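Local coordinates for UPF0255 protein VV1_0328 (Vibrio vulnificus, PDB 3MVE) that decarboxylates pyruvate and belongs to the FrsA family, at the interface of chains A and B. Numbering follows the deposited sequence. Chains: chain A/B, UPF0255 protein VV1_0328.

Contact 1: the interface of chains A and B. Residues chain A 110, 132, 151-152, 155-156; chain B 144, 147-148, 151.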
# COMPACT_ATOMS: atom_id res chain seq x y z
N GLN A 110 -1.21 -9.58 -12.95
CA GLN A 110 -0.46 -8.36 -13.17
C GLN A 110 0.70 -8.63 -14.12
O GLN A 110 0.96 -7.83 -15.01
CB GLN A 110 0.07 -7.78 -11.86
CG GLN A 110 0.71 -6.40 -12.07
CD GLN A 110 0.89 -5.63 -10.79
OE1 GLN A 110 0.02 -5.66 -9.90
NE2 GLN A 110 2.01 -4.93 -10.68
N TYR A 132 -6.38 -8.66 -5.53
CA TYR A 132 -5.74 -8.04 -4.37
C TYR A 132 -6.80 -7.63 -3.33
O TYR A 132 -6.57 -7.71 -2.11
CB TYR A 132 -4.93 -6.81 -4.78
CG TYR A 132 -3.76 -7.11 -5.70
CD1 TYR A 132 -2.94 -8.23 -5.49
CD2 TYR A 132 -3.43 -6.25 -6.76
CE1 TYR A 132 -1.83 -8.50 -6.31
CE2 TYR A 132 -2.32 -6.50 -7.58
CZ TYR A 132 -1.52 -7.63 -7.36
OH TYR A 132 -0.44 -7.90 -8.18
N VAL A 151 -3.78 -1.42 -0.87
CA VAL A 151 -2.89 -0.54 -1.63
C VAL A 151 -2.62 -1.18 -2.98
O VAL A 151 -2.59 -0.50 -4.01
CB VAL A 151 -1.54 -0.33 -0.90
CG1 VAL A 151 -0.66 0.62 -1.71
CG2 VAL A 151 -1.79 0.25 0.49
N LEU A 152 -2.41 -2.50 -2.99
CA LEU A 152 -2.14 -3.20 -4.24
C LEU A 152 -3.36 -3.12 -5.15
O LEU A 152 -3.25 -2.97 -6.37
CB LEU A 152 -1.80 -4.66 -3.98
CG LEU A 152 -0.54 -4.90 -3.14
CD1 LEU A 152 -0.35 -6.40 -2.99
CD2 LEU A 152 0.68 -4.27 -3.80
N SER A 155 -3.60 0.54 -6.59
CA SER A 155 -2.58 0.82 -7.62
C SER A 155 -2.86 0.07 -8.92
O SER A 155 -2.69 0.62 -10.02
CB SER A 155 -1.19 0.45 -7.12
OG SER A 155 -0.70 1.43 -6.22
N ALA A 156 -3.29 -1.19 -8.81
CA ALA A 156 -3.59 -1.97 -10.01
C ALA A 156 -4.80 -1.40 -10.74
O ALA A 156 -4.84 -1.34 -11.97
CB ALA A 156 -3.84 -3.46 -9.65
N ASN B 144 2.74 5.89 -8.95
CA ASN B 144 1.82 4.80 -8.60
C ASN B 144 2.49 3.43 -8.61
O ASN B 144 2.31 2.62 -7.69
CB ASN B 144 0.62 4.80 -9.54
CG ASN B 144 -0.35 3.68 -9.22
OD1 ASN B 144 -0.87 3.60 -8.11
ND2 ASN B 144 -0.60 2.81 -10.19
N ILE B 147 4.84 3.05 -5.63
CA ILE B 147 4.08 2.89 -4.39
C ILE B 147 3.70 1.43 -4.25
O ILE B 147 3.81 0.86 -3.17
CB ILE B 147 2.79 3.73 -4.39
CG1 ILE B 147 3.13 5.23 -4.46
CG2 ILE B 147 1.98 3.44 -3.11
CD1 ILE B 147 3.92 5.72 -3.29
N GLN B 148 3.24 0.83 -5.34
CA GLN B 148 2.83 -0.56 -5.29
C GLN B 148 4.04 -1.48 -5.09
O GLN B 148 3.97 -2.46 -4.35
CB GLN B 148 2.10 -0.97 -6.58
CG GLN B 148 1.40 -2.33 -6.45
CD GLN B 148 1.06 -2.95 -7.78
OE1 GLN B 148 1.90 -2.98 -8.68
NE2 GLN B 148 -0.17 -3.47 -7.91
N VAL B 151 5.08 -1.88 -1.58
CA VAL B 151 4.28 -2.86 -0.84
C VAL B 151 4.86 -4.27 -1.11
O VAL B 151 5.09 -5.06 -0.20
CB VAL B 151 2.81 -2.85 -1.30
CG1 VAL B 151 2.05 -3.98 -0.61
CG2 VAL B 151 2.18 -1.49 -1.00
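The carboxamides of A:Gln110 and B:Gln148 meet from opposite directions with their planes 10° apart, while the ring of A:Tyr132 stands nearly perpendicular to the second amide, its CE2 corner turned toward NE2 of B:Gln148. A:Leu152 CB lies against one face of that ring near the rim; A:Ala156 CB and A:Gln110 OE1 sit at its edge. In this FrsA-family protein the patch is a helix-against-helix packing in which helix 144-163 is used by both chains. The glutamines form a reciprocal amide pair: A:Gln110 NE2 donates to B:Gln148 OE1 at 2.8 Å, and B:Gln148 NE2 returns a bond to A:Gln110 OE1 at 3.0 Å. The phenol OH of A:Tyr132 adds a second donor to A:Gln110 OE1 at 2.9 Å, from above the carbonyl plane, which should fix the flip of the amide. B:Gln148 reaches across because its CG is anti to the backbone N (chi1 -168°) and the chain then runs extended, laying CG against A:Leu152 CD2 at 3.4 Å. One turn away, B:Asn144 holds A:Ser155 twice: ND2 gives a nearly straight bond to the backbone O of A:Ser155 at 3.0 Å, and OD1 accepts from the hydroxyl OG at 2.9 Å, the hydroxyl standing above the carbonyl plane. Beyond the polar groups, A:Leu152 CD2 presses tightly on B:Val151 CG1, and the methyls A:Val151 CG1 and B:Val151 CG2 meet at 3.6 Å.

Contact 2: the interface of chains A and B. Residues chain A 107, 110, 132; chain B 93, 100, 107, 148.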
# COMPACT_ATOMS: atom_id res chain seq x y z
N MET A 107 -0.88 -11.23 -8.55
CA MET A 107 0.43 -10.98 -9.14
C MET A 107 0.56 -11.64 -10.52
O MET A 107 1.12 -11.03 -11.44
CB MET A 107 1.55 -11.45 -8.20
CG MET A 107 1.74 -10.51 -7.00
SD MET A 107 3.04 -11.03 -5.82
CE MET A 107 4.50 -10.79 -6.81
N GLN A 110 -1.21 -9.58 -12.95
CA GLN A 110 -0.46 -8.36 -13.17
C GLN A 110 0.70 -8.63 -14.12
O GLN A 110 0.96 -7.83 -15.01
CB GLN A 110 0.07 -7.78 -11.86
CG GLN A 110 0.71 -6.40 -12.07
CD GLN A 110 0.89 -5.63 -10.79
OE1 GLN A 110 0.02 -5.66 -9.90
NE2 GLN A 110 2.01 -4.93 -10.68
N TYR A 132 -6.38 -8.66 -5.53
CA TYR A 132 -5.74 -8.04 -4.37
C TYR A 132 -6.80 -7.63 -3.33
O TYR A 132 -6.57 -7.71 -2.11
CB TYR A 132 -4.93 -6.81 -4.78
CG TYR A 132 -3.76 -7.11 -5.70
CD1 TYR A 132 -2.94 -8.23 -5.49
CD2 TYR A 132 -3.43 -6.25 -6.76
CE1 TYR A 132 -1.83 -8.50 -6.31
CE2 TYR A 132 -2.32 -6.50 -7.58
CZ TYR A 132 -1.52 -7.63 -7.36
OH TYR A 132 -0.44 -7.90 -8.18
N TYR B 93 3.02 0.38 -18.88
CA TYR B 93 3.39 -0.68 -17.95
C TYR B 93 3.29 -1.98 -18.74
O TYR B 93 2.23 -2.59 -18.82
CB TYR B 93 2.44 -0.75 -16.74
CG TYR B 93 2.85 -1.82 -15.74
CD1 TYR B 93 4.04 -1.70 -15.01
CD2 TYR B 93 2.04 -2.93 -15.49
CE1 TYR B 93 4.41 -2.66 -14.07
CE2 TYR B 93 2.40 -3.89 -14.56
CZ TYR B 93 3.58 -3.75 -13.85
OH TYR B 93 3.92 -4.68 -12.91
N TYR B 100 8.23 -2.72 -14.47
CA TYR B 100 7.76 -4.03 -14.91
C TYR B 100 8.84 -5.11 -15.01
O TYR B 100 8.66 -6.21 -14.51
CB TYR B 100 7.05 -3.93 -16.26
CG TYR B 100 6.50 -5.26 -16.75
CD1 TYR B 100 5.40 -5.85 -16.13
CD2 TYR B 100 7.08 -5.93 -17.84
CE1 TYR B 100 4.88 -7.07 -16.58
CE2 TYR B 100 6.58 -7.16 -18.29
CZ TYR B 100 5.47 -7.71 -17.65
OH TYR B 100 4.95 -8.91 -18.08
N MET B 107 9.42 -11.48 -9.14
CA MET B 107 8.44 -12.56 -9.14
C MET B 107 9.10 -13.89 -9.42
O MET B 107 8.72 -14.89 -8.83
CB MET B 107 7.33 -12.30 -10.17
CG MET B 107 6.41 -11.14 -9.81
SD MET B 107 5.01 -10.99 -10.94
CE MET B 107 3.99 -9.72 -10.12
N GLN B 148 3.24 0.83 -5.34
CA GLN B 148 2.83 -0.56 -5.29
C GLN B 148 4.04 -1.48 -5.09
O GLN B 148 3.97 -2.46 -4.35
CB GLN B 148 2.10 -0.97 -6.58
CG GLN B 148 1.40 -2.33 -6.45
CD GLN B 148 1.06 -2.95 -7.78
OE1 GLN B 148 1.90 -2.98 -8.68
NE2 GLN B 148 -0.17 -3.47 -7.91
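Two chain B groups grip A:Gln110 NE2, the side-chain amide nitrogen: the phenol oxygen of B:Tyr93 and, through the amide pair, the carbonyl oxygen of B:Gln148. The bond from A:Gln110 NE2 to B:Tyr93 OH measures 2.9 Å and is nearly straight, with the phenol oxygen in the plane of the amide. One nitrogen thus serves two acceptors on different elements of chain B, a loop and a helix, and together they should hold the amide against rotation. The tyrosine ring crosses the glutamine side chain at about a right angle, its plane turned 71° from the amide, and its ring atom CE2 lies 3.9 Å from A:Gln110 CG. Behind it, B:Tyr100 CD1 rests 3.6 Å above one face of the B:Tyr93 ring, offset toward the rim; this second-shell ring hides no surface against chain A, but backs the tyrosine that binds it.

Beside the polar group, the two copies of Met107 meet, and equivalent residues adopt different shapes. A:Met107 bends at its last torsion (chi3 69°), whereas B:Met107 continues extended (chi3 172°), sending its methyl over the root of the other side chain. The methyls touch at 3.5 Å between A:Met107 CE and B:Met107 CE, and the latter also lies 3.4 Å from the backbone O of A:Met107. The two thioether chains pack together in different conformations, in keeping with an interface that departs from exact two-fold symmetry. The site joins helix 98-113 of chain A to chain B through hydrogen bonds of the glutamine carboxamide and apolar packing, and may thereby contribute to dimer assembly, if this pairing is the biological one.

Contact 1 and contact 2 are neighbouring parts of one interface, the centres of their C-alpha atoms about 7 Å apart. They share A:Gln110, A:Tyr132 and B:Gln148, so the glutamine pair is common to both. Contact 1 spreads from it along helix 144-163 of both chains; contact 2 turns toward helix 98-113 of chain A, its counterpart 98-112 in chain B, and the loop bearing B:Tyr93. The shared pair ties several helices and a loop into one hydrogen-bonded group, while B:Asn144 and A:Ser155 form a separate one. The interface is not an exact two-fold, and the structure alone does not show whether this dimer forms in solution.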